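Local coordinates for protein LbaCas13a H328A (C2c2) (Lachnospiraceae bacterium NK4A179, PDB 5WLH) that is a CRISPR-Cas13a (C2c2) RNA-guided nuclease that binds its pre-crRNA and is thought to cleave target RNA once guided to it, at residues Arg1327-Tyr1337 with Glu1371-Glu1380; Cys823-Ala829 with Asn1283-Gln1294. One frame throughout, in Å; residues are numbered along the deposited sequence.

Contact 1: Arg1327-Tyr1337 with Glu1371-Glu1380; sequences RITIREKNGVY and EKVNMDEMIE
Met-1378 reaches Ile-1330 and Val-1336 because its CG stands anti to the backbone N (chi1 -178°) and the thioether then bends at chi3 (-73°). An unbranched, flexible methionine suits this spot: SD lies 3.9 Å from CG2 of Ile-1330, the two side chains roughly perpendicular, while its CG meets Val-1336 CG2 at 3.8 Å and CE lies against the carbonyl oxygens of Ile-1330 and Arg-1331. Around this apolar plug the backbones join. Asn-1334 N donates to Glu-1377 O at 2.9 Å, and Val-1336 N to Met-1378 O at 3.1 Å, with Gly-1335 N adding a weak bond to that same oxygen. Glu-1380 N completes the clasp, reaching Val-1336 O at 2.8 Å in a nearly straight bond (175°). Asn-1334 adopts left-handed backbone angles, which asparagine tolerates well, and at Gly-1335 a CB would collide with Arg-1331 O. The extended Glu-1380 side chain lies across Asn-1334, OE2 lying 3.6 Å from Asn-1334 CB, and runs alongside Tyr-1337, with OE1 3.7 Å from ring atom CG; OE1 also forms a weak, long ion pair with Arg-1300. With an alanine at Glu-1380, Tyr-1337 and Asn-1334 would probably lose this lateral packing and Arg-1300 its distant counter-charge. A water donates to both Glu-1332 O (2.7 Å) and Asn-1374 O, bridging the segments beside the helix start, where the Asn-1374 side chain caps Glu-1377 N. The arrangement is a one-turn helix, N-capped by asparagine, whose last carbonyls receive N-H groups from the turn between strands 1321-1330 and 1336-1344 and from the first residue of the second strand, and whose exit forms a single beta bridge at the start of strand 1336-1344 of the C-terminal antiparallel sheet.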
loop_
_atom_site.group_PDB
_atom_site.type_symbol
_atom_site.label_atom_id
_atom_site.label_comp_id
_atom_site.label_asym_id
_atom_site.label_seq_id
_atom_site.Cartn_x
_atom_site.Cartn_y
_atom_site.Cartn_z
ATOM N N ARG A 1327 2.148 -18.781 11.897
ATOM C CA ARG A 1327 1.184 -19.312 10.943
ATOM C C ARG A 1327 -0.070 -18.461 11.045
ATOM O O ARG A 1327 -0.710 -18.414 12.101
ATOM C CB ARG A 1327 0.867 -20.786 11.208
ATOM C CG ARG A 1327 -0.102 -21.371 10.189
ATOM C CD ARG A 1327 0.029 -22.890 10.107
ATOM N NE ARG A 1327 -0.986 -23.530 10.926
ATOM C CZ ARG A 1327 -2.249 -23.685 10.544
ATOM N NH1 ARG A 1327 -3.116 -24.264 11.357
ATOM N NH2 ARG A 1327 -2.640 -23.262 9.346
ATOM N N ILE A 1328 -0.384 -17.754 9.968
ATOM C CA ILE A 1328 -1.634 -17.011 9.868
ATOM C C ILE A 1328 -2.681 -17.967 9.331
ATOM O O ILE A 1328 -2.516 -18.551 8.255
ATOM C CB ILE A 1328 -1.489 -15.790 8.947
ATOM C CG1 ILE A 1328 -0.366 -14.861 9.449
ATOM C CG2 ILE A 1328 -2.812 -15.080 8.815
ATOM C CD1 ILE A 1328 0.057 -13.791 8.412
ATOM N N THR A 1329 -3.749 -18.148 10.083
ATOM C CA THR A 1329 -4.808 -18.975 9.553
ATOM C C THR A 1329 -6.091 -18.212 9.796
ATOM O O THR A 1329 -6.049 -17.059 10.251
ATOM C CB THR A 1329 -4.808 -20.358 10.209
ATOM O OG1 THR A 1329 -5.667 -21.228 9.465
ATOM C CG2 THR A 1329 -5.256 -20.269 11.661
ATOM N N ILE A 1330 -7.219 -18.830 9.488
ATOM C CA ILE A 1330 -8.517 -18.189 9.639
ATOM C C ILE A 1330 -9.301 -18.977 10.677
ATOM O O ILE A 1330 -9.208 -20.209 10.714
ATOM C CB ILE A 1330 -9.240 -18.100 8.284
ATOM C CG1 ILE A 1330 -8.436 -17.172 7.355
ATOM C CG2 ILE A 1330 -10.639 -17.573 8.453
ATOM C CD1 ILE A 1330 -8.902 -17.166 5.936
ATOM N N ARG A 1331 -10.029 -18.261 11.537
ATOM C CA ARG A 1331 -10.817 -18.893 12.596
ATOM C C ARG A 1331 -11.636 -20.050 12.032
ATOM O O ARG A 1331 -12.334 -19.897 11.027
ATOM C CB ARG A 1331 -11.733 -17.859 13.255
ATOM C CG ARG A 1331 -12.087 -18.172 14.706
ATOM C CD ARG A 1331 -12.720 -16.976 15.400
ATOM N NE ARG A 1331 -14.040 -16.672 14.853
ATOM C CZ ARG A 1331 -14.865 -15.756 15.354
ATOM N NH1 ARG A 1331 -14.504 -15.041 16.417
ATOM N NH2 ARG A 1331 -16.052 -15.554 14.790
ATOM N N GLU A 1332 -11.518 -21.220 12.667
ATOM C CA GLU A 1332 -12.137 -22.423 12.119
ATOM C C GLU A 1332 -13.657 -22.326 12.118
ATOM O O GLU A 1332 -14.313 -22.927 11.256
ATOM C CB GLU A 1332 -11.675 -23.650 12.910
ATOM C CG GLU A 1332 -10.259 -23.504 13.460
ATOM C CD GLU A 1332 -9.790 -24.722 14.239
ATOM O OE1 GLU A 1332 -10.102 -25.858 13.816
ATOM O OE2 GLU A 1332 -9.112 -24.538 15.278
ATOM N N LYS A 1333 -14.224 -21.564 13.048
ATOM C CA LYS A 1333 -15.666 -21.399 13.183
ATOM C C LYS A 1333 -16.032 -19.948 12.903
ATOM O O LYS A 1333 -15.580 -19.043 13.612
ATOM C CB LYS A 1333 -16.129 -21.820 14.580
ATOM C CG LYS A 1333 -17.422 -21.187 15.045
ATOM C CD LYS A 1333 -18.065 -22.045 16.130
ATOM C CE LYS A 1333 -19.075 -23.016 15.534
ATOM N NZ LYS A 1333 -20.224 -22.305 14.898
ATOM N N ASN A 1334 -16.844 -19.733 11.867
ATOM C CA ASN A 1334 -17.303 -18.399 11.478
ATOM C C ASN A 1334 -16.120 -17.461 11.271
ATOM O O ASN A 1334 -16.073 -16.353 11.809
ATOM C CB ASN A 1334 -18.275 -17.822 12.501
ATOM C CG ASN A 1334 -19.552 -18.640 12.589
ATOM O OD1 ASN A 1334 -19.960 -19.247 11.604
ATOM N ND2 ASN A 1334 -20.173 -18.663 13.756
ATOM N N GLY A 1335 -15.146 -17.941 10.515
ATOM C CA GLY A 1335 -13.985 -17.135 10.212
ATOM C C GLY A 1335 -14.073 -16.330 8.939
ATOM O O GLY A 1335 -13.265 -15.422 8.738
ATOM N N VAL A 1336 -15.042 -16.630 8.078
ATOM C CA VAL A 1336 -15.182 -15.983 6.774
ATOM C C VAL A 1336 -16.640 -15.581 6.614
ATOM O O VAL A 1336 -17.535 -16.423 6.756
ATOM C CB VAL A 1336 -14.753 -16.905 5.620
ATOM C CG1 VAL A 1336 -15.003 -16.243 4.258
ATOM C CG2 VAL A 1336 -13.258 -17.325 5.749
ATOM N N TYR A 1337 -16.890 -14.303 6.341
ATOM C CA TYR A 1337 -18.252 -13.904 6.011
ATOM C C TYR A 1337 -18.231 -12.843 4.919
ATOM O O TYR A 1337 -17.231 -12.157 4.702
ATOM C CB TYR A 1337 -19.033 -13.409 7.242
ATOM C CG TYR A 1337 -18.445 -12.217 7.960
ATOM C CD1 TYR A 1337 -17.436 -12.386 8.896
ATOM C CD2 TYR A 1337 -18.921 -10.930 7.729
ATOM C CE1 TYR A 1337 -16.898 -11.312 9.568
ATOM C CE2 TYR A 1337 -18.380 -9.841 8.404
ATOM C CZ TYR A 1337 -17.367 -10.046 9.318
ATOM O OH TYR A 1337 -16.812 -8.985 9.999
ATOM N N GLU A 1371 -3.968 -27.223 1.653
ATOM C CA GLU A 1371 -4.671 -27.577 2.877
ATOM C C GLU A 1371 -6.173 -27.535 2.632
ATOM O O GLU A 1371 -6.672 -26.730 1.839
ATOM C CB GLU A 1371 -4.270 -26.636 4.018
ATOM C CG GLU A 1371 -5.013 -26.834 5.347
ATOM C CD GLU A 1371 -4.546 -25.878 6.460
ATOM O OE1 GLU A 1371 -5.010 -26.025 7.614
ATOM O OE2 GLU A 1371 -3.724 -24.971 6.188
ATOM N N LYS A 1372 -6.890 -28.447 3.272
ATOM C CA LYS A 1372 -8.340 -28.483 3.199
ATOM C C LYS A 1372 -8.926 -28.197 4.566
ATOM O O LYS A 1372 -8.374 -28.612 5.588
ATOM C CB LYS A 1372 -8.840 -29.832 2.676
ATOM C CG LYS A 1372 -8.474 -29.969 1.228
ATOM C CD LYS A 1372 -9.512 -29.190 0.408
ATOM C CE LYS A 1372 -9.048 -28.898 -1.005
ATOM N NZ LYS A 1372 -9.700 -27.669 -1.594
ATOM N N VAL A 1373 -10.024 -27.450 4.583
ATOM C CA VAL A 1373 -10.621 -27.035 5.840
ATOM C C VAL A 1373 -12.118 -27.284 5.767
ATOM O O VAL A 1373 -12.705 -27.421 4.691
ATOM C CB VAL A 1373 -10.341 -25.553 6.194
ATOM C CG1 VAL A 1373 -8.883 -25.219 5.977
ATOM C CG2 VAL A 1373 -11.232 -24.623 5.383
ATOM N N ASN A 1374 -12.730 -27.350 6.944
ATOM C CA ASN A 1374 -14.174 -27.532 7.048
ATOM C C ASN A 1374 -14.827 -26.198 6.713
ATOM O O ASN A 1374 -14.970 -25.326 7.572
ATOM C CB ASN A 1374 -14.551 -28.016 8.444
ATOM C CG ASN A 1374 -16.031 -28.336 8.576
ATOM O OD1 ASN A 1374 -16.873 -27.749 7.897
ATOM N ND2 ASN A 1374 -16.354 -29.276 9.460
ATOM N N MET A 1375 -15.248 -26.039 5.462
ATOM C CA MET A 1375 -15.748 -24.741 5.032
ATOM C C MET A 1375 -17.146 -24.462 5.546
ATOM O O MET A 1375 -17.496 -23.294 5.752
ATOM C CB MET A 1375 -15.686 -24.647 3.514
ATOM C CG MET A 1375 -14.256 -24.774 3.051
ATOM S SD MET A 1375 -14.004 -24.414 1.328
ATOM C CE MET A 1375 -14.743 -25.836 0.538
ATOM N N ASP A 1376 -17.945 -25.507 5.792
ATOM C CA ASP A 1376 -19.239 -25.301 6.435
ATOM C C ASP A 1376 -19.081 -24.634 7.794
ATOM O O ASP A 1376 -19.844 -23.726 8.144
ATOM C CB ASP A 1376 -19.974 -26.635 6.582
ATOM C CG ASP A 1376 -20.296 -27.271 5.249
ATOM O OD1 ASP A 1376 -20.509 -26.523 4.264
ATOM O OD2 ASP A 1376 -20.350 -28.521 5.193
ATOM N N GLU A 1377 -18.106 -25.076 8.588
ATOM C CA GLU A 1377 -17.910 -24.440 9.882
ATOM C C GLU A 1377 -17.276 -23.057 9.732
ATOM O O GLU A 1377 -17.613 -22.131 10.475
ATOM C CB GLU A 1377 -17.057 -25.333 10.782
ATOM C CG GLU A 1377 -17.850 -25.950 11.938
ATOM C CD GLU A 1377 -17.041 -26.940 12.757
ATOM O OE1 GLU A 1377 -17.663 -27.760 13.464
ATOM O OE2 GLU A 1377 -15.791 -26.907 12.695
ATOM N N MET A 1378 -16.368 -22.899 8.767
ATOM C CA MET A 1378 -15.633 -21.640 8.660
ATOM C C MET A 1378 -16.504 -20.514 8.112
ATOM O O MET A 1378 -16.363 -19.352 8.520
ATOM C CB MET A 1378 -14.402 -21.839 7.778
ATOM C CG MET A 1378 -13.555 -20.572 7.646
ATOM S SD MET A 1378 -11.961 -20.941 6.883
ATOM C CE MET A 1378 -11.124 -21.800 8.210
ATOM N N ILE A 1379 -17.398 -20.826 7.181
ATOM C CA ILE A 1379 -18.207 -19.793 6.552
ATOM C C ILE A 1379 -19.390 -19.449 7.444
ATOM O O ILE A 1379 -20.121 -20.336 7.904
ATOM C CB ILE A 1379 -18.674 -20.238 5.160
ATOM C CG1 ILE A 1379 -17.466 -20.453 4.240
ATOM C CG2 ILE A 1379 -19.659 -19.214 4.601
ATOM C CD1 ILE A 1379 -17.816 -20.992 2.873
ATOM N N GLU A 1380 -19.562 -18.157 7.708
ATOM C CA GLU A 1380 -20.688 -17.641 8.470
ATOM C C GLU A 1380 -21.741 -17.084 7.522
ATOM O O GLU A 1380 -21.414 -16.514 6.472
ATOM C CB GLU A 1380 -20.219 -16.555 9.437
ATOM C CG GLU A 1380 -21.307 -15.907 10.273
ATOM C CD GLU A 1380 -20.747 -14.839 11.195
ATOM O OE1 GLU A 1380 -20.379 -13.755 10.696
ATOM O OE2 GLU A 1380 -20.666 -15.086 12.419
HETATM O O HOH W 1 -13.317 -24.802 9.559
#

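Contact 2: Cys823-Ala829 with Asn1283-Gln1294; sequences CMQKKSA and NVPTILYNILLQ. With nucleotides of chain B.
Asn-1290 grips the backbone of the 823-829 loop with both ends of its amide, an asparagine offering acceptor and donor together: OD1 accepts from Lys-826 N at 2.8 Å, the donor standing above the carbonyl plane, and ND2 gives a bond to Met-824 O at 3.0 Å that lies in the carbonyl plane. ND2 also donates to OP1 of C30 of chain B, so one amide ties loop and RNA to the helix. Met-824 O also accepts a hydrogen bond from O2' of A29 of chain B at 2.7 Å, and this hydroxyl in turn receives Asn-1283 ND2 at 3.0 Å (174°); a deoxyribose would offer neither bond. Gln-825 NE2 donates to Thr-1286 OG1 at 3.2 Å within its own amide plane and also bonds O2 of a uracil base. The Lys-826 chain, bent at chi3 and chi4, passes across Gln-1294, its bond to OE1 weak. Lysine suits both neighbours: its aliphatic part runs antiparallel to Leu-1293, while its amine meets an RNA phosphate, the stronger partner. Further out, Gln-825 CG packs 3.7 Å from Tyr-1289 CE2, and a water joins Lys-826 O, Ser-828 N and Tyr-1289 OH. Polar helix face and irregular loop thus form a ribose- and phosphate-recognising RNA-binding site for the pre-crRNA.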
loop_
_atom_site.group_PDB
_atom_site.type_symbol
_atom_site.label_atom_id
_atom_site.label_comp_id
_atom_site.label_asym_id
_atom_site.label_seq_id
_atom_site.Cartn_x
_atom_site.Cartn_y
_atom_site.Cartn_z
ATOM N N CYS A 823 -6.121 5.382 8.436
ATOM C CA CYS A 823 -6.325 4.034 8.963
ATOM C C CYS A 823 -5.834 2.973 7.983
ATOM O O CYS A 823 -6.308 2.900 6.850
ATOM C CB CYS A 823 -7.804 3.790 9.282
ATOM S SG CYS A 823 -8.128 2.187 10.079
ATOM N N MET A 824 -4.894 2.134 8.434
ATOM C CA MET A 824 -4.279 1.152 7.541
ATOM C C MET A 824 -5.231 0.040 7.152
ATOM O O MET A 824 -4.997 -0.642 6.149
ATOM C CB MET A 824 -3.061 0.484 8.182
ATOM C CG MET A 824 -2.016 1.389 8.700
ATOM S SD MET A 824 -1.196 0.572 10.081
ATOM C CE MET A 824 0.125 -0.341 9.358
ATOM N N GLN A 825 -6.267 -0.193 7.944
ATOM C CA GLN A 825 -7.195 -1.275 7.686
ATOM C C GLN A 825 -8.346 -0.743 6.858
ATOM O O GLN A 825 -8.938 0.289 7.202
ATOM C CB GLN A 825 -7.720 -1.862 8.996
ATOM C CG GLN A 825 -7.967 -3.343 8.954
ATOM C CD GLN A 825 -7.837 -3.978 10.322
ATOM O OE1 GLN A 825 -8.795 -4.001 11.094
ATOM N NE2 GLN A 825 -6.643 -4.488 10.637
ATOM N N LYS A 826 -8.629 -1.416 5.751
ATOM C CA LYS A 826 -9.860 -1.135 5.034
ATOM C C LYS A 826 -11.043 -1.329 5.968
ATOM O O LYS A 826 -11.061 -2.256 6.779
ATOM C CB LYS A 826 -9.998 -2.054 3.836
ATOM C CG LYS A 826 -11.102 -1.654 2.902
ATOM C CD LYS A 826 -11.019 -2.468 1.633
ATOM C CE LYS A 826 -9.572 -2.870 1.336
ATOM N NZ LYS A 826 -8.547 -1.773 1.172
ATOM N N LYS A 827 -12.025 -0.445 5.865
ATOM C CA LYS A 827 -13.164 -0.483 6.772
ATOM C C LYS A 827 -14.281 -1.328 6.176
ATOM O O LYS A 827 -14.668 -1.145 5.016
ATOM C CB LYS A 827 -13.663 0.927 7.094
ATOM C CG LYS A 827 -12.553 1.944 7.290
ATOM C CD LYS A 827 -13.102 3.365 7.397
ATOM C CE LYS A 827 -13.273 3.783 8.854
ATOM N NZ LYS A 827 -13.887 5.140 8.976
ATOM N N SER A 828 -14.768 -2.277 6.971
ATOM C CA SER A 828 -15.947 -3.049 6.631
ATOM C C SER A 828 -17.202 -2.247 6.965
ATOM O O SER A 828 -17.141 -1.143 7.511
ATOM C CB SER A 828 -15.947 -4.372 7.389
ATOM O OG SER A 828 -16.143 -4.130 8.774
ATOM N N ALA A 829 -18.357 -2.816 6.645
ATOM C CA ALA A 829 -19.633 -2.238 7.051
ATOM C C ALA A 829 -20.053 -2.760 8.427
ATOM O O ALA A 829 -19.463 -2.408 9.452
ATOM C CB ALA A 829 -20.702 -2.545 6.017
ATOM N N ASN A 1283 2.243 -4.844 9.271
ATOM C CA ASN A 1283 1.087 -4.586 8.420
ATOM C C ASN A 1283 0.812 -5.712 7.433
ATOM O O ASN A 1283 -0.149 -5.616 6.652
ATOM C CB ASN A 1283 1.276 -3.270 7.661
ATOM C CG ASN A 1283 -0.053 -2.640 7.240
ATOM O OD1 ASN A 1283 -1.086 -2.850 7.883
ATOM N ND2 ASN A 1283 -0.017 -1.825 6.181
ATOM N N VAL A 1284 1.632 -6.768 7.432
ATOM C CA VAL A 1284 1.444 -7.845 6.455
ATOM C C VAL A 1284 0.078 -8.477 6.575
ATOM O O VAL A 1284 -0.634 -8.604 5.555
ATOM C CB VAL A 1284 2.602 -8.850 6.549
ATOM C CG1 VAL A 1284 2.217 -10.166 5.867
ATOM C CG2 VAL A 1284 3.891 -8.287 5.887
ATOM N N PRO A 1285 -0.415 -8.881 7.753
ATOM C CA PRO A 1285 -1.763 -9.462 7.806
ATOM C C PRO A 1285 -2.852 -8.487 7.396
ATOM O O PRO A 1285 -3.799 -8.868 6.702
ATOM C CB PRO A 1285 -1.898 -9.901 9.274
ATOM C CG PRO A 1285 -0.429 -10.071 9.759
ATOM C CD PRO A 1285 0.292 -8.946 9.051
ATOM N N THR A 1286 -2.747 -7.227 7.811
ATOM C CA THR A 1286 -3.767 -6.241 7.456
ATOM C C THR A 1286 -3.847 -6.071 5.948
ATOM O O THR A 1286 -4.933 -5.943 5.380
ATOM C CB THR A 1286 -3.433 -4.914 8.132
ATOM O OG1 THR A 1286 -3.654 -5.054 9.539
ATOM C CG2 THR A 1286 -4.304 -3.754 7.563
ATOM N N ILE A 1287 -2.694 -6.070 5.276
ATOM C CA ILE A 1287 -2.714 -5.911 3.828
ATOM C C ILE A 1287 -3.436 -7.081 3.178
ATOM O O ILE A 1287 -4.231 -6.899 2.247
ATOM C CB ILE A 1287 -1.280 -5.745 3.313
ATOM C CG1 ILE A 1287 -0.778 -4.346 3.706
ATOM C CG2 ILE A 1287 -1.233 -5.919 1.802
ATOM C CD1 ILE A 1287 0.718 -4.163 3.489
ATOM N N LEU A 1288 -3.180 -8.299 3.664
ATOM C CA LEU A 1288 -3.909 -9.469 3.178
ATOM C C LEU A 1288 -5.401 -9.319 3.432
ATOM O O LEU A 1288 -6.220 -9.525 2.533
ATOM C CB LEU A 1288 -3.377 -10.730 3.861
ATOM C CG LEU A 1288 -4.174 -12.021 3.623
ATOM C CD1 LEU A 1288 -4.178 -12.379 2.160
ATOM C CD2 LEU A 1288 -3.557 -13.152 4.418
ATOM N N TYR A 1289 -5.766 -8.957 4.658
ATOM C CA TYR A 1289 -7.176 -8.747 4.990
ATOM C C TYR A 1289 -7.814 -7.702 4.068
ATOM O O TYR A 1289 -8.949 -7.871 3.596
ATOM C CB TYR A 1289 -7.261 -8.337 6.456
ATOM C CG TYR A 1289 -8.594 -7.771 6.884
ATOM C CD1 TYR A 1289 -9.589 -8.606 7.386
ATOM C CD2 TYR A 1289 -8.845 -6.402 6.825
ATOM C CE1 TYR A 1289 -10.811 -8.097 7.792
ATOM C CE2 TYR A 1289 -10.076 -5.888 7.222
ATOM C CZ TYR A 1289 -11.044 -6.745 7.708
ATOM O OH TYR A 1289 -12.261 -6.246 8.108
ATOM N N ASN A 1290 -7.090 -6.616 3.793
ATOM C CA ASN A 1290 -7.620 -5.571 2.916
ATOM C C ASN A 1290 -7.869 -6.096 1.511
ATOM O O ASN A 1290 -8.883 -5.759 0.887
ATOM C CB ASN A 1290 -6.642 -4.391 2.829
ATOM C CG ASN A 1290 -6.480 -3.651 4.126
ATOM O OD1 ASN A 1290 -7.276 -3.792 5.054
ATOM N ND2 ASN A 1290 -5.423 -2.825 4.198
ATOM N N ILE A 1291 -6.931 -6.886 0.971
ATOM C CA ILE A 1291 -7.118 -7.435 -0.371
ATOM C C ILE A 1291 -8.404 -8.247 -0.429
ATOM O O ILE A 1291 -9.216 -8.097 -1.348
ATOM C CB ILE A 1291 -5.899 -8.278 -0.782
ATOM C CG1 ILE A 1291 -4.691 -7.364 -0.986
ATOM C CG2 ILE A 1291 -6.226 -9.099 -2.026
ATOM C CD1 ILE A 1291 -3.367 -8.134 -1.149
ATOM N N LEU A 1292 -8.628 -9.092 0.575
ATOM C CA LEU A 1292 -9.867 -9.869 0.610
ATOM C C LEU A 1292 -11.090 -8.975 0.783
ATOM O O LEU A 1292 -12.122 -9.187 0.129
ATOM C CB LEU A 1292 -9.790 -10.901 1.735
ATOM C CG LEU A 1292 -8.612 -11.837 1.456
ATOM C CD1 LEU A 1292 -8.159 -12.546 2.749
ATOM C CD2 LEU A 1292 -8.995 -12.849 0.391
ATOM N N LEU A 1293 -11.001 -7.977 1.664
ATOM C CA LEU A 1293 -12.133 -7.086 1.881
ATOM C C LEU A 1293 -12.463 -6.282 0.627
ATOM O O LEU A 1293 -13.642 -5.963 0.388
ATOM C CB LEU A 1293 -11.849 -6.161 3.055
ATOM C CG LEU A 1293 -13.053 -5.425 3.656
ATOM C CD1 LEU A 1293 -14.137 -6.425 3.974
ATOM C CD2 LEU A 1293 -12.641 -4.691 4.926
ATOM N N GLN A 1294 -11.453 -5.959 -0.198
ATOM C CA GLN A 1294 -11.733 -5.285 -1.472
ATOM C C GLN A 1294 -12.685 -6.095 -2.327
ATOM O O GLN A 1294 -13.412 -5.532 -3.164
ATOM C CB GLN A 1294 -10.449 -5.047 -2.272
ATOM C CG GLN A 1294 -9.732 -3.782 -1.894
ATOM C CD GLN A 1294 -8.281 -3.802 -2.324
ATOM O OE1 GLN A 1294 -7.391 -3.370 -1.585
ATOM N NE2 GLN A 1294 -8.035 -4.301 -3.524
ATOM P P A B 29 1.940 0.497 0.335
ATOM O OP1 A B 29 2.001 -0.609 -0.671
ATOM O OP2 A B 29 1.946 1.951 -0.041
ATOM O "O5'" A B 29 0.634 0.375 1.228
ATOM C "C5'" A B 29 0.276 -0.858 1.829
ATOM C "C4'" A B 29 -0.579 -0.639 3.057
ATOM O "O4'" A B 29 0.066 0.288 3.959
ATOM C "C3'" A B 29 -1.955 -0.029 2.841
ATOM O "O3'" A B 29 -2.891 -0.990 2.398
ATOM C "C2'" A B 29 -2.268 0.519 4.221
ATOM O "O2'" A B 29 -2.554 -0.546 5.109
ATOM C "C1'" A B 29 -0.902 1.074 4.613
ATOM N N9 A B 29 -0.755 2.464 4.134
ATOM C C8 A B 29 0.039 2.952 3.131
ATOM N N7 A B 29 -0.087 4.258 2.960
ATOM C C5 A B 29 -1.018 4.623 3.911
ATOM C C6 A B 29 -1.582 5.870 4.227
ATOM N N6 A B 29 -1.235 6.994 3.585
ATOM N N1 A B 29 -2.488 5.906 5.209
ATOM C C2 A B 29 -2.804 4.764 5.838
ATOM N N3 A B 29 -2.337 3.523 5.629
ATOM C C4 A B 29 -1.438 3.532 4.639
ATOM P P C B 30 -4.061 -0.628 1.369
ATOM O OP1 C B 30 -4.906 -1.849 1.388
ATOM O OP2 C B 30 -3.527 -0.089 0.088
ATOM O "O5'" C B 30 -4.856 0.564 2.042
ATOM C "C5'" C B 30 -5.677 0.354 3.186
ATOM C "C4'" C B 30 -6.232 1.662 3.690
ATOM O "O4'" C B 30 -5.144 2.585 3.959
ATOM C "C3'" C B 30 -7.116 2.424 2.718
ATOM O "O3'" C B 30 -8.440 1.932 2.698
ATOM C "C2'" C B 30 -7.021 3.857 3.227
ATOM O "O2'" C B 30 -7.878 4.042 4.331
ATOM C "C1'" C B 30 -5.575 3.910 3.730
ATOM N N1 C B 30 -4.670 4.539 2.751
ATOM C C2 C B 30 -4.743 5.924 2.637
ATOM O O2 C B 30 -5.554 6.539 3.325
ATOM N N3 C B 30 -3.937 6.553 1.774
ATOM C C4 C B 30 -3.077 5.852 1.056
ATOM N N4 C B 30 -2.313 6.555 0.220
ATOM C C5 C B 30 -2.967 4.430 1.142
ATOM C C6 C B 30 -3.780 3.806 2.017
ATOM P P A B 8 -2.505 -0.322 15.331
ATOM O OP1 A B 8 -3.594 -0.813 16.259
ATOM O OP2 A B 8 -2.433 1.089 14.905
ATOM O "O5'" A B 8 -1.160 -0.767 16.050
ATOM C "C5'" A B 8 0.003 0.026 16.012
ATOM C "C4'" A B 8 0.927 -0.471 14.933
ATOM O "O4'" A B 8 0.351 -0.188 13.635
ATOM C "C3'" A B 8 2.291 0.193 14.909
ATOM O "O3'" A B 8 3.180 -0.464 15.787
ATOM C "C2'" A B 8 2.709 0.092 13.452
ATOM O "O2'" A B 8 3.196 -1.213 13.166
ATOM C "C1'" A B 8 1.367 0.269 12.747
ATOM N N9 A B 8 1.102 1.686 12.436
ATOM C C8 A B 8 0.134 2.511 12.963
ATOM N N7 A B 8 0.139 3.723 12.454
ATOM C C5 A B 8 1.172 3.683 11.511
ATOM C C6 A B 8 1.706 4.656 10.645
ATOM N N6 A B 8 1.211 5.882 10.554
ATOM N N1 A B 8 2.738 4.300 9.838
ATOM C C2 A B 8 3.221 3.050 9.936
ATOM N N3 A B 8 2.790 2.056 10.718
ATOM C C4 A B 8 1.775 2.446 11.495
HETATM O O HOH W 2 -12.563 -3.310 8.492
#

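Contact 2 lies in the RNA-binding interior, about 10 Å from the centre of the chain, whereas contact 1 sits about 26 Å from it; their centres are 18 Å apart. They nevertheless meet directly, Ile-1328 CD1 packing 4.0 Å from Pro-1285 CG. Strand 1297-1310, which follows helix 1284-1294 in sequence, connects them further: its Asn-1298 touches Tyr-1289 and Leu-1293 of contact 2 and Tyr-1337 of contact 1, while Arg-1300 bonds to Asn-1334 O. Strand 1336-1344 begins in contact 1 and carries Glu-1339, which accepts from Ala-829 N. Contact 2 holds the RNA directly; contact 1, nearest atom about 5 Å from the nucleic acid, joins the neighbouring sheet's 1330-1336 turn to the short C-terminal helix.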